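Local structure of Can2 (Sulfobacillus thermosulfidooxidans, 7BDV) at residues P24-V29 and Q54-V59; T13-L18 and R36-Y41. The protein binds cyclic tetra-adenylate through its CARF domains and acts as a dual-specificity nuclease that potentiates type III CRISPR defence. One frame throughout, in Å; residues are numbered along the deposited sequence.

Contact 1. Residues P24-V29 and Q54-V59. With nucleotides of chain E.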
ATOM      1  N   PRO A  24     -11.222  -6.012 -13.207  1.00 29.47           N
ATOM      2  CA  PRO A  24     -11.091  -6.658 -14.505  1.00 29.36           C
ATOM      3  C   PRO A  24     -12.273  -7.605 -14.826  1.00 32.07           C
ATOM      4  O   PRO A  24     -12.430  -7.941 -15.972  1.00 35.47           O
ATOM      5  CB  PRO A  24      -9.796  -7.459 -14.425  1.00 31.21           C
ATOM      6  CG  PRO A  24      -9.486  -7.564 -12.945  1.00 32.11           C
ATOM      7  CD  PRO A  24     -10.204  -6.428 -12.252  1.00 30.33           C
ATOM      8  N   ASN A  25     -13.067  -7.999 -13.830  1.00 32.60           N
ATOM      9  CA  ASN A  25     -14.338  -8.751 -14.046  1.00 34.08           C
ATOM     10  C   ASN A  25     -15.489  -7.781 -14.351  1.00 37.39           C
ATOM     11  O   ASN A  25     -16.418  -8.165 -15.091  1.00 45.60           O
ATOM     12  CB  ASN A  25     -14.668  -9.600 -12.828  1.00 34.13           C
ATOM     13  CG  ASN A  25     -13.598 -10.638 -12.556  1.00 35.20           C
ATOM     14  OD1 ASN A  25     -13.186 -10.848 -11.400  1.00 34.52           O
ATOM     15  ND2 ASN A  25     -13.251 -11.369 -13.607  1.00 34.17           N
ATOM     16  N   VAL A  26     -15.444  -6.568 -13.813  1.00 37.24           N
ATOM     17  CA  VAL A  26     -16.573  -5.592 -13.882  1.00 38.04           C
ATOM     18  C   VAL A  26     -16.497  -4.817 -15.201  1.00 43.95           C
ATOM     19  O   VAL A  26     -17.557  -4.555 -15.790  1.00 38.34           O
ATOM     20  CB  VAL A  26     -16.568  -4.677 -12.646  1.00 34.69           C
ATOM     21  CG1 VAL A  26     -17.396  -3.420 -12.824  1.00 36.81           C
ATOM     22  CG2 VAL A  26     -16.988  -5.428 -11.409  1.00 35.35           C
ATOM     23  N   ILE A  27     -15.286  -4.448 -15.646  1.00 33.82           N
ATOM     24  CA  ILE A  27     -15.094  -3.580 -16.829  1.00 37.75           C
ATOM     25  C   ILE A  27     -15.749  -4.206 -18.061  1.00 34.05           C
ATOM     26  O   ILE A  27     -16.474  -3.514 -18.768  1.00 35.53           O
ATOM     27  CB  ILE A  27     -13.605  -3.230 -17.029  1.00 40.71           C
ATOM     28  CG1 ILE A  27     -13.129  -2.221 -15.971  1.00 41.17           C
ATOM     29  CG2 ILE A  27     -13.371  -2.722 -18.431  1.00 43.30           C
ATOM     30  N   PRO A  28     -15.524  -5.496 -18.397  1.00 35.48           N
ATOM     31  CA  PRO A  28     -16.213  -6.110 -19.533  1.00 36.71           C
ATOM     32  C   PRO A  28     -17.754  -6.166 -19.447  1.00 38.09           C
ATOM     33  O   PRO A  28     -18.397  -6.138 -20.477  1.00 40.59           O
ATOM     34  CB  PRO A  28     -15.623  -7.520 -19.580  1.00 37.52           C
ATOM     35  CG  PRO A  28     -14.295  -7.389 -18.857  1.00 36.81           C
ATOM     36  CD  PRO A  28     -14.580  -6.422 -17.750  1.00 34.16           C
ATOM     37  N   VAL A  29     -18.307  -6.247 -18.248  1.00 38.28           N
ATOM     38  CA  VAL A  29     -19.781  -6.347 -17.970  1.00 41.57           C
ATOM     39  C   VAL A  29     -20.431  -4.973 -18.180  1.00 43.22           C
ATOM     40  O   VAL A  29     -21.564  -4.934 -18.722  1.00 46.29           O
ATOM     41  CB  VAL A  29     -20.028  -6.898 -16.549  1.00 42.96           C
ATOM     42  CG1 VAL A  29     -21.477  -6.754 -16.101  1.00 50.88           C
ATOM     43  CG2 VAL A  29     -19.578  -8.352 -16.453  1.00 46.26           C
ATOM     44  N   GLN A  54     -23.098  -4.276  -6.591  1.00 38.35           N
ATOM     45  CA  GLN A  54     -23.126  -2.809  -6.370  1.00 37.55           C
ATOM     46  C   GLN A  54     -22.419  -2.096  -7.525  1.00 37.28           C
ATOM     47  O   GLN A  54     -22.953  -1.063  -8.006  1.00 33.53           O
ATOM     48  CB  GLN A  54     -22.475  -2.477  -5.021  1.00 44.20           C
ATOM     49  CG  GLN A  54     -22.667  -1.048  -4.555  1.00 47.97           C
ATOM     50  CD  GLN A  54     -24.119  -0.632  -4.606  1.00 53.08           C
ATOM     51  OE1 GLN A  54     -25.025  -1.414  -4.339  1.00 58.32           O
ATOM     52  NE2 GLN A  54     -24.352   0.610  -4.991  1.00 49.32           N
ATOM     53  N   ALA A  55     -21.273  -2.615  -7.979  1.00 33.66           N
ATOM     54  CA  ALA A  55     -20.497  -2.011  -9.083  1.00 28.46           C
ATOM     55  C   ALA A  55     -21.297  -2.105 -10.391  1.00 30.73           C
ATOM     56  O   ALA A  55     -21.167  -1.190 -11.216  1.00 29.20           O
ATOM     57  CB  ALA A  55     -19.160  -2.685  -9.223  1.00 31.06           C
ATOM     58  N   THR A  56     -22.071  -3.176 -10.588  1.00 32.27           N
ATOM     59  CA  THR A  56     -22.793  -3.422 -11.857  1.00 38.02           C
ATOM     60  C   THR A  56     -24.293  -3.113 -11.699  1.00 39.55           C
ATOM     61  O   THR A  56     -25.027  -3.545 -12.584  1.00 43.03           O
ATOM     62  CB  THR A  56     -22.574  -4.856 -12.369  1.00 36.76           C
ATOM     63  OG1 THR A  56     -23.104  -5.772 -11.411  1.00 36.40           O
ATOM     64  CG2 THR A  56     -21.121  -5.184 -12.636  1.00 41.03           C
ATOM     65  N   GLU A  57     -24.714  -2.374 -10.666  1.00 40.95           N
ATOM     66  CA  GLU A  57     -26.155  -2.089 -10.387  1.00 42.73           C
ATOM     67  C   GLU A  57     -26.821  -1.425 -11.608  1.00 46.32           C
ATOM     68  O   GLU A  57     -28.006  -1.728 -11.854  1.00 45.62           O
ATOM     69  CB  GLU A  57     -26.332  -1.210  -9.144  1.00 37.22           C
ATOM     70  N   SER A  58     -26.094  -0.565 -12.337  1.00 46.71           N
ATOM     71  CA  SER A  58     -26.576   0.193 -13.532  1.00 50.81           C
ATOM     72  C   SER A  58     -26.886  -0.757 -14.703  1.00 49.77           C
ATOM     73  O   SER A  58     -27.563  -0.345 -15.628  1.00 53.54           O
ATOM     74  CB  SER A  58     -25.563   1.217 -13.978  1.00 56.09           C
ATOM     75  OG  SER A  58     -25.236   2.126 -12.939  1.00 68.44           O
ATOM     76  N   VAL A  59     -26.391  -1.999 -14.641  1.00 45.99           N
ATOM     77  CA  VAL A  59     -26.448  -3.004 -15.730  1.00 46.68           C
ATOM     78  C   VAL A  59     -26.987  -4.291 -15.128  1.00 43.26           C
ATOM     79  O   VAL A  59     -26.263  -5.284 -15.036  1.00 46.23           O
ATOM     80  CB  VAL A  59     -25.036  -3.207 -16.315  1.00 56.39           C
ATOM     81  CG1 VAL A  59     -24.939  -4.462 -17.165  1.00 58.56           C
ATOM     82  CG2 VAL A  59     -24.568  -1.988 -17.096  1.00 52.27           C
TER
ATOM     83  P     A E   1      -5.934 -10.425  -7.688  1.00 35.45           P
ATOM     84  OP1   A E   1      -7.350  -9.967  -7.391  1.00 38.45           O
ATOM     85  OP2   A E   1      -4.945  -9.431  -7.101  1.00 29.18           O
ATOM     86  O5'   A E   1      -5.739 -10.539  -9.260  1.00 33.55           O
ATOM     87  C5'   A E   1      -6.047  -9.384 -10.035  1.00 30.62           C
ATOM     88  C4'   A E   1      -5.474  -9.602 -11.397  1.00 30.49           C
ATOM     89  O4'   A E   1      -6.092  -8.663 -12.301  1.00 28.35           O
ATOM     90  C3'   A E   1      -3.969  -9.344 -11.533  1.00 31.02           C
ATOM     91  O3'   A E   1      -3.517  -9.989 -12.686  1.00 28.04           O
ATOM     92  C2'   A E   1      -3.936  -7.868 -11.879  1.00 30.97           C
ATOM     93  O2'   A E   1      -2.726  -7.535 -12.522  1.00 31.61           O
ATOM     94  C1'   A E   1      -5.100  -7.845 -12.873  1.00 27.55           C
ATOM     95  N9    A E   1      -5.731  -6.601 -13.168  1.00 27.12           N
ATOM     96  C8    A E   1      -6.166  -6.231 -14.408  1.00 28.36           C
ATOM     97  N7    A E   1      -6.749  -5.066 -14.419  1.00 28.73           N
ATOM     98  C5    A E   1      -6.725  -4.662 -13.103  1.00 32.44           C
ATOM     99  C6    A E   1      -7.207  -3.511 -12.465  1.00 34.45           C
ATOM    100  N6    A E   1      -7.838  -2.526 -13.090  1.00 38.14           N
ATOM    101  N1    A E   1      -7.041  -3.436 -11.133  1.00 32.40           N
ATOM    102  C2    A E   1      -6.416  -4.427 -10.502  1.00 26.89           C
ATOM    103  N3    A E   1      -5.893  -5.525 -10.989  1.00 29.73           N
ATOM    104  C4    A E   1      -6.107  -5.607 -12.311  1.00 31.47           C
TER
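V26 and V29 both hold CG1 anti to the backbone N (chi1 163° and 168°), and T56 puts its OG1 between the backbone N and the carbonyl carbon (chi1 62°). These torsions turn methyl groups, not polar atoms, into the contact. T56 CG2 lies 3.8 Å from V29 CG1 and reaches V26 CG1 at 4.1 Å, so one threonine methyl serves both valines. The T56 side chain crosses each valine obliquely. Its hydroxyl is hydrogen-bonded to F52 O, which is consistent with the rotation that leaves CG2 facing the valines. A55 CB meets both branches of V26, with CG1 at 4.1 Å. V59 CG1 packs on the carbonyl V29 O at 3.7 Å. The type I turn from T56 to V59, closed by V59 N to T56 O, brings V59 back against V29 of helix 23-31. No hydrogen bond joins the two segments. Helix 23-31 is kinked at P28 and V29, whose N atoms make no normal helical bond to the turn before; V29 N to V26 O is weak. F52 also touches V26 and V29. At the other end, the P24 ring lies over one face of the adenine of A1 of chain E. Its CG is 3.6 Å from the sugar O4' of A1, and its CB is 3.8 Å from C8 of the base. The pairing joins helix 23-31 to the last turn of helix 47-55 and the turn that follows it, on one face of a Rossmann-like CARF domain, with the early part of helix 23-31 lining the cyclic tetra-adenylate site.

Contact 2. Residues T13-L18 and R36-Y41; sequences TYVCLL and RVILLY
T13 and R36 pair through side chains at the start of two parallel strands. R36 grips T13 OG1 side-on with two nitrogens, NE at 2.9 Å and NH2 at 3.0 Å. The hydroxyl oxygen lies only 15° out of the guanidinium plane. R36 NH1 turns to E62 in a salt bridge. Beside this grip T13 CG2 and I38 CD1 are modelled at 3.4 Å, a doubtfully short approach. On the same face V15 lies alongside I38. The opposite face carries Y14, C16, V37 and L39. Packing is close here too: C16 SG sits between the backbone N and the carbonyl carbon (chi1 49°) and comes within 3.6 Å of L39 CD2. The backbones are joined by five hydrogen bonds, among them I38 N to Y14 O at 2.7 Å. The two short strand axes cross at -19°. Toward L18 and Y41 the side-chain contacts are looser. L17 CD1 and L40 CD2 are 4.1 Å apart, as are L18 CD2 and L39 CD2. L18 CD1 comes no nearer than 4.3 Å to Y41 CB. The end of the partly exposed Y41 leads away from strand 13-17 and touches E65 and Q67 of strand 62-67. Within the sheet, strand 13-17 also bonds to strand 90-93 and strand 36-41 to strand 62-67, so both are interior strands. The Y14 and C16 face is covered by helix 23-31, which follows strand 13-17 in a beta-alpha-beta unit, while F52 of helix 47-55 packs on L39.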
ATOM      1  N   THR A  13     -23.166 -16.578 -21.442  1.00 38.94           N
ATOM      2  CA  THR A  13     -22.810 -16.795 -20.018  1.00 39.57           C
ATOM      3  C   THR A  13     -21.358 -16.366 -19.800  1.00 38.35           C
ATOM      4  O   THR A  13     -20.467 -16.915 -20.474  1.00 42.87           O
ATOM      5  CB  THR A  13     -23.086 -18.255 -19.628  1.00 43.76           C
ATOM      6  OG1 THR A  13     -24.491 -18.520 -19.790  1.00 39.96           O
ATOM      7  CG2 THR A  13     -22.674 -18.566 -18.210  1.00 41.13           C
ATOM      8  N   TYR A  14     -21.143 -15.414 -18.907  1.00 34.47           N
ATOM      9  CA  TYR A  14     -19.818 -14.844 -18.556  1.00 33.84           C
ATOM     10  C   TYR A  14     -19.405 -15.410 -17.193  1.00 32.70           C
ATOM     11  O   TYR A  14     -20.161 -15.277 -16.219  1.00 27.52           O
ATOM     12  CB  TYR A  14     -19.957 -13.329 -18.630  1.00 32.77           C
ATOM     13  CG  TYR A  14     -18.800 -12.508 -18.147  1.00 30.15           C
ATOM     14  CD1 TYR A  14     -17.706 -12.288 -18.949  1.00 36.09           C
ATOM     15  CD2 TYR A  14     -18.835 -11.898 -16.913  1.00 34.65           C
ATOM     16  CE1 TYR A  14     -16.673 -11.451 -18.548  1.00 34.88           C
ATOM     17  CE2 TYR A  14     -17.805 -11.074 -16.482  1.00 36.75           C
ATOM     18  CZ  TYR A  14     -16.706 -10.886 -17.295  1.00 36.13           C
ATOM     19  OH  TYR A  14     -15.680 -10.091 -16.882  1.00 42.79           O
ATOM     20  N   VAL A  15     -18.285 -16.120 -17.152  1.00 31.17           N
ATOM     21  CA  VAL A  15     -17.782 -16.787 -15.925  1.00 32.01           C
ATOM     22  C   VAL A  15     -16.576 -15.995 -15.426  1.00 31.95           C
ATOM     23  O   VAL A  15     -15.590 -15.840 -16.200  1.00 34.28           O
ATOM     24  CB  VAL A  15     -17.444 -18.262 -16.174  1.00 32.00           C
ATOM     25  CG1 VAL A  15     -16.882 -18.944 -14.934  1.00 30.04           C
ATOM     26  CG2 VAL A  15     -18.648 -19.020 -16.712  1.00 33.27           C
ATOM     27  N   CYS A  16     -16.622 -15.506 -14.194  1.00 34.03           N
ATOM     28  CA  CYS A  16     -15.441 -14.797 -13.658  1.00 37.70           C
ATOM     29  C   CYS A  16     -15.084 -15.261 -12.253  1.00 43.04           C
ATOM     30  O   CYS A  16     -15.937 -15.825 -11.512  1.00 37.91           O
ATOM     31  CB  CYS A  16     -15.548 -13.297 -13.839  1.00 43.53           C
ATOM     32  SG  CYS A  16     -17.116 -12.613 -13.298  1.00 52.11           S
ATOM     33  N   LEU A  17     -13.800 -15.104 -11.943  1.00 34.94           N
ATOM     34  CA  LEU A  17     -13.189 -15.598 -10.681  1.00 34.06           C
ATOM     35  C   LEU A  17     -13.005 -14.389  -9.779  1.00 30.99           C
ATOM     36  O   LEU A  17     -12.192 -13.530 -10.150  1.00 32.92           O
ATOM     37  CB  LEU A  17     -11.832 -16.243 -11.003  1.00 40.49           C
ATOM     38  CG  LEU A  17     -11.861 -17.609 -11.662  1.00 46.33           C
ATOM     39  CD1 LEU A  17     -12.717 -17.612 -12.908  1.00 51.79           C
ATOM     40  CD2 LEU A  17     -10.451 -18.050 -12.011  1.00 53.72           C
ATOM     41  N   LEU A  18     -13.671 -14.330  -8.621  1.00 29.25           N
ATOM     42  CA  LEU A  18     -13.622 -13.145  -7.736  1.00 30.64           C
ATOM     43  C   LEU A  18     -12.382 -13.217  -6.831  1.00 29.18           C
ATOM     44  O   LEU A  18     -12.036 -14.307  -6.346  1.00 34.10           O
ATOM     45  CB  LEU A  18     -14.891 -13.070  -6.889  1.00 33.55           C
ATOM     46  CG  LEU A  18     -16.181 -12.877  -7.689  1.00 36.83           C
ATOM     47  CD1 LEU A  18     -17.291 -12.335  -6.799  1.00 35.46           C
ATOM     48  CD2 LEU A  18     -15.980 -11.939  -8.872  1.00 38.57           C
ATOM     49  N   ARG A  36     -26.063 -13.603 -18.691  1.00 36.38           N
ATOM     50  CA  ARG A  36     -25.840 -14.313 -17.416  1.00 38.42           C
ATOM     51  C   ARG A  36     -24.382 -14.120 -16.991  1.00 36.27           C
ATOM     52  O   ARG A  36     -23.501 -14.234 -17.859  1.00 34.27           O
ATOM     53  CB  ARG A  36     -26.140 -15.796 -17.604  1.00 38.95           C
ATOM     54  CG  ARG A  36     -26.355 -16.570 -16.319  1.00 45.58           C
ATOM     55  CD  ARG A  36     -26.846 -17.998 -16.512  1.00 51.16           C
ATOM     56  NE  ARG A  36     -26.747 -18.387 -17.907  1.00 59.20           N
ATOM     57  CZ  ARG A  36     -27.742 -18.399 -18.795  1.00 53.84           C
ATOM     58  NH1 ARG A  36     -28.961 -18.040 -18.454  1.00 55.39           N
ATOM     59  NH2 ARG A  36     -27.474 -18.734 -20.043  1.00 59.36           N
ATOM     60  N   VAL A  37     -24.148 -13.861 -15.717  1.00 36.32           N
ATOM     61  CA  VAL A  37     -22.793 -13.885 -15.094  1.00 37.59           C
ATOM     62  C   VAL A  37     -22.764 -14.997 -14.043  1.00 33.89           C
ATOM     63  O   VAL A  37     -23.675 -15.028 -13.192  1.00 34.74           O
ATOM     64  CB  VAL A  37     -22.465 -12.521 -14.478  1.00 37.86           C
ATOM     65  CG1 VAL A  37     -21.136 -12.540 -13.724  1.00 41.12           C
ATOM     66  CG2 VAL A  37     -22.509 -11.420 -15.512  1.00 40.29           C
ATOM     67  N   ILE A  38     -21.794 -15.908 -14.130  1.00 33.95           N
ATOM     68  CA  ILE A  38     -21.459 -16.903 -13.071  1.00 31.16           C
ATOM     69  C   ILE A  38     -20.247 -16.368 -12.300  1.00 32.67           C
ATOM     70  O   ILE A  38     -19.156 -16.262 -12.913  1.00 31.76           O
ATOM     71  CB  ILE A  38     -21.236 -18.308 -13.646  1.00 32.86           C
ATOM     72  CG1 ILE A  38     -22.522 -18.816 -14.321  1.00 35.48           C
ATOM     73  CG2 ILE A  38     -20.797 -19.308 -12.577  1.00 35.22           C
ATOM     74  CD1 ILE A  38     -22.324 -20.026 -15.144  1.00 37.13           C
ATOM     75  N   LEU A  39     -20.442 -16.038 -11.026  1.00 33.74           N
ATOM     76  CA  LEU A  39     -19.370 -15.545 -10.112  1.00 35.44           C
ATOM     77  C   LEU A  39     -18.836 -16.736  -9.290  1.00 37.27           C
ATOM     78  O   LEU A  39     -19.605 -17.347  -8.527  1.00 37.95           O
ATOM     79  CB  LEU A  39     -19.934 -14.460  -9.195  1.00 35.94           C
ATOM     80  CG  LEU A  39     -20.597 -13.261  -9.871  1.00 32.11           C
ATOM     81  CD1 LEU A  39     -21.173 -12.319  -8.832  1.00 30.56           C
ATOM     82  CD2 LEU A  39     -19.617 -12.529 -10.770  1.00 32.01           C
ATOM     83  N   LEU A  40     -17.578 -17.098  -9.498  1.00 31.76           N
ATOM     84  CA  LEU A  40     -16.857 -18.075  -8.653  1.00 29.99           C
ATOM     85  C   LEU A  40     -16.227 -17.330  -7.484  1.00 36.53           C
ATOM     86  O   LEU A  40     -15.196 -16.664  -7.708  1.00 38.91           O
ATOM     87  CB  LEU A  40     -15.812 -18.783  -9.509  1.00 36.28           C
ATOM     88  CG  LEU A  40     -16.265 -20.027 -10.269  1.00 38.68           C
ATOM     89  CD1 LEU A  40     -17.638 -19.868 -10.876  1.00 37.37           C
ATOM     90  CD2 LEU A  40     -15.255 -20.398 -11.333  1.00 43.25           C
ATOM     91  N   TYR A  41     -16.832 -17.404  -6.296  1.00 34.08           N
ATOM     92  CA  TYR A  41     -16.313 -16.749  -5.067  1.00 36.81           C
ATOM     93  C   TYR A  41     -15.708 -17.826  -4.157  1.00 31.54           C
ATOM     94  O   TYR A  41     -15.912 -19.012  -4.410  1.00 38.23           O
ATOM     95  CB  TYR A  41     -17.389 -15.924  -4.365  1.00 43.03           C
ATOM     96  CG  TYR A  41     -18.458 -16.734  -3.681  1.00 51.41           C
ATOM     97  CD1 TYR A  41     -19.592 -17.152  -4.363  1.00 51.54           C
ATOM     98  CD2 TYR A  41     -18.341 -17.058  -2.338  1.00 60.51           C
ATOM     99  CE1 TYR A  41     -20.568 -17.908  -3.729  1.00 57.38           C
ATOM    100  CE2 TYR A  41     -19.307 -17.817  -1.694  1.00 62.72           C
ATOM    101  CZ  TYR A  41     -20.420 -18.246  -2.394  1.00 58.83           C
ATOM    102  OH  TYR A  41     -21.372 -18.985  -1.759  1.00 58.64           O
TER

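How the contacts relate
From the N terminus, strand 13-17 leads into helix 23-31, then strand 36-41 and helix 47-55. Contact 2 closes the first loop by pairing the two strands, with helix 23-31 as the crossover. Contact 1 closes the second by setting that helix against the end of helix 47-55 and the turn after it, with strand 36-41 in between. The segments alternate along the chain, so the loops cross. The two contacts touch directly: N25 O and Y14 OH are 2.7 Å apart, a probable hydrogen bond, and Y14 OH also bonds to N93 ND2. Contact 2 pairs interior strands, contact 1 packs helices on one face of the sheet, and Y14 and N25 join the two layers.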